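Local coordinates for aldehyde dehydrogenase (Burkholderia vietnamiensis, PDB 5KF0), which probably oxidises aldehydes to carboxylic acids with a nicotinamide cofactor, and binds NADPH, at residues G260-F271 with I294-L305. Residues are numbered along the deposited sequence; the frame is centred on the assembly and turned at random. Where two conformers were deposited one is given.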
loop_
_atom_site.group_PDB
_atom_site.type_symbol
_atom_site.label_atom_id
_atom_site.label_comp_id
_atom_site.label_asym_id
_atom_site.label_seq_id
_atom_site.Cartn_x
_atom_site.Cartn_y
_atom_site.Cartn_z
ATOM N N GLY A 260 -2.480 21.259 -23.675
ATOM C CA GLY A 260 -2.451 20.278 -24.755
ATOM C C GLY A 260 -3.592 20.516 -25.725
ATOM O O GLY A 260 -4.360 21.476 -25.599
ATOM N N ASN A 261 -3.691 19.624 -26.714
ATOM C CA ASN A 261 -4.747 19.671 -27.727
ATOM C C ASN A 261 -5.542 18.365 -27.656
ATOM O O ASN A 261 -5.486 17.535 -28.572
ATOM C CB ASN A 261 -4.152 19.915 -29.153
ATOM C CG ASN A 261 -3.153 18.844 -29.573
ATOM O OD1 ASN A 261 -2.624 18.088 -28.746
ATOM N ND2 ASN A 261 -2.906 18.762 -30.881
ATOM N N ALA A 262 -6.311 18.204 -26.577
ATOM C CA ALA A 262 -6.858 16.897 -26.224
ATOM C C ALA A 262 -7.817 16.363 -27.283
ATOM O O ALA A 262 -8.593 17.111 -27.886
ATOM C CB ALA A 262 -7.567 16.972 -24.868
ATOM N N ALA A 263 -7.765 15.045 -27.487
ATOM C CA ALA A 263 -8.579 14.346 -28.473
ATOM C C ALA A 263 -9.594 13.416 -27.813
ATOM O O ALA A 263 -9.339 12.833 -26.750
ATOM C CB ALA A 263 -7.703 13.515 -29.422
ATOM N N ALA A 264 -10.733 13.245 -28.490
ATOM C CA ALA A 264 -11.713 12.220 -28.143
ATOM C C ALA A 264 -11.931 11.316 -29.347
ATOM O O ALA A 264 -12.115 11.811 -30.466
ATOM C CB ALA A 264 -13.047 12.844 -27.726
ATOM N N ILE A 265 -11.909 10.001 -29.121
ATOM C CA ILE A 265 -12.180 9.003 -30.157
ATOM C C ILE A 265 -13.589 8.469 -29.962
ATOM O O ILE A 265 -13.970 8.117 -28.837
ATOM C CB ILE A 265 -11.169 7.845 -30.088
ATOM C CG1 ILE A 265 -9.770 8.336 -30.455
ATOM C CG2 ILE A 265 -11.608 6.697 -31.013
ATOM C CD1 ILE A 265 -8.680 7.307 -30.165
ATOM N N VAL A 266 -14.358 8.387 -31.053
ATOM C CA VAL A 266 -15.683 7.766 -31.051
ATOM C C VAL A 266 -15.585 6.476 -31.860
ATOM O O VAL A 266 -15.408 6.511 -33.085
ATOM C CB VAL A 266 -16.757 8.696 -31.630
ATOM C CG1 VAL A 266 -18.127 8.006 -31.586
ATOM C CG2 VAL A 266 -16.775 10.036 -30.869
ATOM N N ASP A 267 -15.707 5.337 -31.181
ATOM C CA ASP A 267 -15.520 4.026 -31.793
ATOM C C ASP A 267 -16.759 3.604 -32.587
ATOM O O ASP A 267 -17.835 4.204 -32.501
ATOM C CB ASP A 267 -15.204 2.989 -30.703
ATOM C CG ASP A 267 -14.407 1.799 -31.208
ATOM O OD1 ASP A 267 -14.033 0.962 -30.355
ATOM O OD2 ASP A 267 -14.148 1.680 -32.430
ATOM N N ALA A 268 -16.587 2.523 -33.352
ATOM C CA ALA A 268 -17.610 2.037 -34.271
ATOM C C ALA A 268 -18.851 1.493 -33.570
ATOM O O ALA A 268 -19.888 1.333 -34.228
ATOM C CB ALA A 268 -16.998 0.956 -35.169
ATOM N N ASP A 269 -18.779 1.213 -32.264
ATOM C CA ASP A 269 -19.860 0.563 -31.529
ATOM C C ASP A 269 -20.781 1.550 -30.811
ATOM O O ASP A 269 -21.581 1.135 -29.964
ATOM C CB ASP A 269 -19.283 -0.448 -30.522
ATOM C CG ASP A 269 -18.342 0.188 -29.497
ATOM O OD1 ASP A 269 -18.138 1.421 -29.521
ATOM O OD2 ASP A 269 -17.791 -0.563 -28.658
ATOM N N GLN A 270 -20.716 2.832 -31.153
ATOM C CA GLN A 270 -21.375 3.877 -30.377
ATOM C C GLN A 270 -22.711 4.344 -30.957
ATOM O O GLN A 270 -23.275 5.316 -30.444
ATOM C CB GLN A 270 -20.431 5.075 -30.227
ATOM C CG GLN A 270 -19.202 4.754 -29.377
ATOM C CD GLN A 270 -19.594 4.444 -27.954
ATOM O OE1 GLN A 270 -20.101 5.315 -27.244
ATOM N NE2 GLN A 270 -19.389 3.193 -27.534
ATOM N N PHE A 271 -23.244 3.683 -31.989
ATOM C CA PHE A 271 -24.437 4.232 -32.644
ATOM C C PHE A 271 -25.593 4.432 -31.663
ATOM O O PHE A 271 -26.268 5.471 -31.689
ATOM C CB PHE A 271 -24.897 3.341 -33.797
ATOM C CG PHE A 271 -26.104 3.889 -34.518
ATOM C CD1 PHE A 271 -25.956 4.864 -35.492
ATOM C CD2 PHE A 271 -27.381 3.458 -34.194
ATOM C CE1 PHE A 271 -27.060 5.390 -36.147
ATOM C CE2 PHE A 271 -28.490 3.979 -34.843
ATOM C CZ PHE A 271 -28.326 4.946 -35.822
ATOM N N ILE A 294 -7.924 20.548 -20.554
ATOM C CA ILE A 294 -8.318 19.268 -21.133
ATOM C C ILE A 294 -9.576 19.434 -21.969
ATOM O O ILE A 294 -10.326 18.472 -22.170
ATOM C CB ILE A 294 -8.504 18.180 -20.059
ATOM C CG1 ILE A 294 -9.274 18.718 -18.842
ATOM C CG2 ILE A 294 -7.136 17.584 -19.663
ATOM C CD1 ILE A 294 -9.505 17.658 -17.750
ATOM N N GLY A 295 -9.796 20.643 -22.486
ATOM C CA GLY A 295 -10.891 20.845 -23.419
ATOM C C GLY A 295 -10.716 19.988 -24.663
ATOM O O GLY A 295 -9.597 19.729 -25.120
ATOM N N VAL A 296 -11.838 19.510 -25.193
ATOM C CA VAL A 296 -11.798 18.718 -26.421
ATOM C C VAL A 296 -11.480 19.631 -27.594
ATOM O O VAL A 296 -12.259 20.529 -27.932
ATOM C CB VAL A 296 -13.120 17.978 -26.637
ATOM C CG1 VAL A 296 -13.168 17.340 -28.046
ATOM C CG2 VAL A 296 -13.316 16.919 -25.533
ATOM N N GLN A 297 -10.349 19.376 -28.251
ATOM C CA GLN A 297 -9.955 20.117 -29.439
ATOM C C GLN A 297 -10.058 19.299 -30.713
ATOM O O GLN A 297 -10.336 19.861 -31.772
ATOM C CB GLN A 297 -8.519 20.638 -29.283
ATOM C CG GLN A 297 -8.053 21.614 -30.383
ATOM C CD GLN A 297 -6.697 22.225 -30.046
ATOM O OE1 GLN A 297 -6.404 22.505 -28.882
ATOM N NE2 GLN A 297 -5.875 22.449 -31.062
ATOM N N ARG A 298 -9.866 17.981 -30.631
ATOM C CA ARG A 298 -9.853 17.109 -31.797
ATOM C C ARG A 298 -10.817 15.963 -31.544
ATOM O O ARG A 298 -10.808 15.368 -30.464
ATOM C CB ARG A 298 -8.443 16.564 -32.066
ATOM C CG ARG A 298 -7.399 17.651 -32.299
ATOM C CD ARG A 298 -6.014 17.048 -32.553
ATOM N NE ARG A 298 -5.424 16.505 -31.326
ATOM C CZ ARG A 298 -4.650 15.428 -31.271
ATOM N NH1 ARG A 298 -4.379 14.729 -32.380
ATOM N NH2 ARG A 298 -4.169 15.031 -30.093
ATOM N N ILE A 299 -11.650 15.662 -32.535
ATOM C CA ILE A 299 -12.674 14.634 -32.409
ATOM C C ILE A 299 -12.491 13.655 -33.561
ATOM O O ILE A 299 -12.682 14.022 -34.725
ATOM C CB ILE A 299 -14.087 15.237 -32.425
ATOM C CG1 ILE A 299 -14.261 16.244 -31.275
ATOM C CG2 ILE A 299 -15.131 14.130 -32.346
ATOM C CD1 ILE A 299 -15.544 17.069 -31.403
ATOM N N LEU A 300 -12.132 12.412 -33.244
ATOM C CA LEU A 300 -11.876 11.378 -34.246
ATOM C C LEU A 300 -13.021 10.375 -34.204
ATOM O O LEU A 300 -13.249 9.739 -33.169
ATOM C CB LEU A 300 -10.535 10.687 -33.978
ATOM C CG LEU A 300 -9.297 11.584 -34.053
ATOM C CD1 LEU A 300 -8.954 12.197 -32.674
ATOM C CD2 LEU A 300 -8.115 10.820 -34.602
ATOM N N VAL A 301 -13.739 10.236 -35.320
ATOM C CA VAL A 301 -14.989 9.481 -35.352
ATOM C C VAL A 301 -14.903 8.365 -36.385
ATOM O O VAL A 301 -14.490 8.598 -37.532
ATOM C CB VAL A 301 -16.176 10.406 -35.653
ATOM C CG1 VAL A 301 -17.455 9.632 -35.675
ATOM C CG2 VAL A 301 -16.225 11.543 -34.620
ATOM N N HIS A 302 -15.322 7.160 -35.992
ATOM C CA HIS A 302 -15.290 6.039 -36.926
ATOM C C HIS A 302 -16.150 6.340 -38.147
ATOM O O HIS A 302 -17.257 6.872 -38.036
ATOM C CB HIS A 302 -15.773 4.746 -36.268
ATOM C CG HIS A 302 -15.495 3.529 -37.100
ATOM N ND1 HIS A 302 -16.414 2.990 -37.973
ATOM C CD2 HIS A 302 -14.380 2.769 -37.210
ATOM C CE1 HIS A 302 -15.881 1.943 -38.579
ATOM N NE2 HIS A 302 -14.648 1.786 -38.130
ATOM N N ALA A 303 -15.639 5.971 -39.322
ATOM C CA ALA A 303 -16.294 6.362 -40.566
ATOM C C ALA A 303 -17.728 5.852 -40.656
ATOM O O ALA A 303 -18.570 6.491 -41.297
ATOM C CB ALA A 303 -15.471 5.869 -41.749
ATOM N N SER A 304 -18.037 4.724 -40.007
ATOM C CA SER A 304 -19.383 4.158 -40.101
ATOM C C SER A 304 -20.440 5.063 -39.476
ATOM O O SER A 304 -21.608 5.021 -39.885
ATOM C CB SER A 304 -19.423 2.777 -39.445
ATOM O OG SER A 304 -19.184 2.875 -38.048
ATOM N N LEU A 305 -20.065 5.883 -38.497
ATOM C CA LEU A 305 -20.939 6.769 -37.736
ATOM C C LEU A 305 -20.709 8.243 -38.038
ATOM O O LEU A 305 -21.399 9.092 -37.460
ATOM C CB LEU A 305 -20.718 6.552 -36.233
ATOM C CG LEU A 305 -20.837 5.133 -35.694
ATOM C CD1 LEU A 305 -20.610 5.119 -34.174
ATOM C CD2 LEU A 305 -22.200 4.592 -36.051
HETATM O O HOH W 1 -6.956 20.204 -24.570
HETATM O O HOH W 2 -3.237 15.907 -26.988
HETATM O O HOH W 3 -20.379 0.914 -36.927
#
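Ala263-Val266 and Arg298-His302 run side by side as parallel strands, 12° apart, the first and last strands of a right-handed beta-alpha-beta crossover through helix 274-286. Val266 N to Leu300 O (2.7 Å) belongs to a ladder running from Arg298 N to His302 N. Ala262 O accepts from both Gln297 N and Arg298 N where the pairing begins. Beside it, Arg298 turns its guanidinium side-on to the backbone of Asn261: NE (2.9 Å) and NH2 (3.2 Å) both donate to Asn261 O, which lies in the guanidinium plane. The bend at chi3 (-73°) brings NE and NH2 up to this oxygen. Ala263 CB lies against one guanidinium face, offset toward its rim; Asn261 ND2 lies over the opposite face, amide and guanidinium planes 16° apart, but ND2 and NE are both donors and do not bond. Arg298 NH1 reaches Arg407 O, while Asn261 OD1 bonds to Ser411 OG and ND2 to Tyr384 O. On the same face of the sheet, Leu300 CD1 packs on Ala263 CB at 3.7 Å, under helix 401-409; on the opposite face Val266 and Val301 lie alongside one another, with Val266 against helix 274-286. Beyond the strands, Ala268 CB sits 3.5 Å above the centre of the His302 ring in a CH-pi contact; Ser304 N donates to ND1 from well out of the ring plane, and Ser304 OG hydrogen-bonds to the same atom. The paired donors on Asn261 O fix the rotation of a buried guanidinium; this carbonyl and Arg407 O turn their oxygens toward it, which would probably stabilise its positive charge.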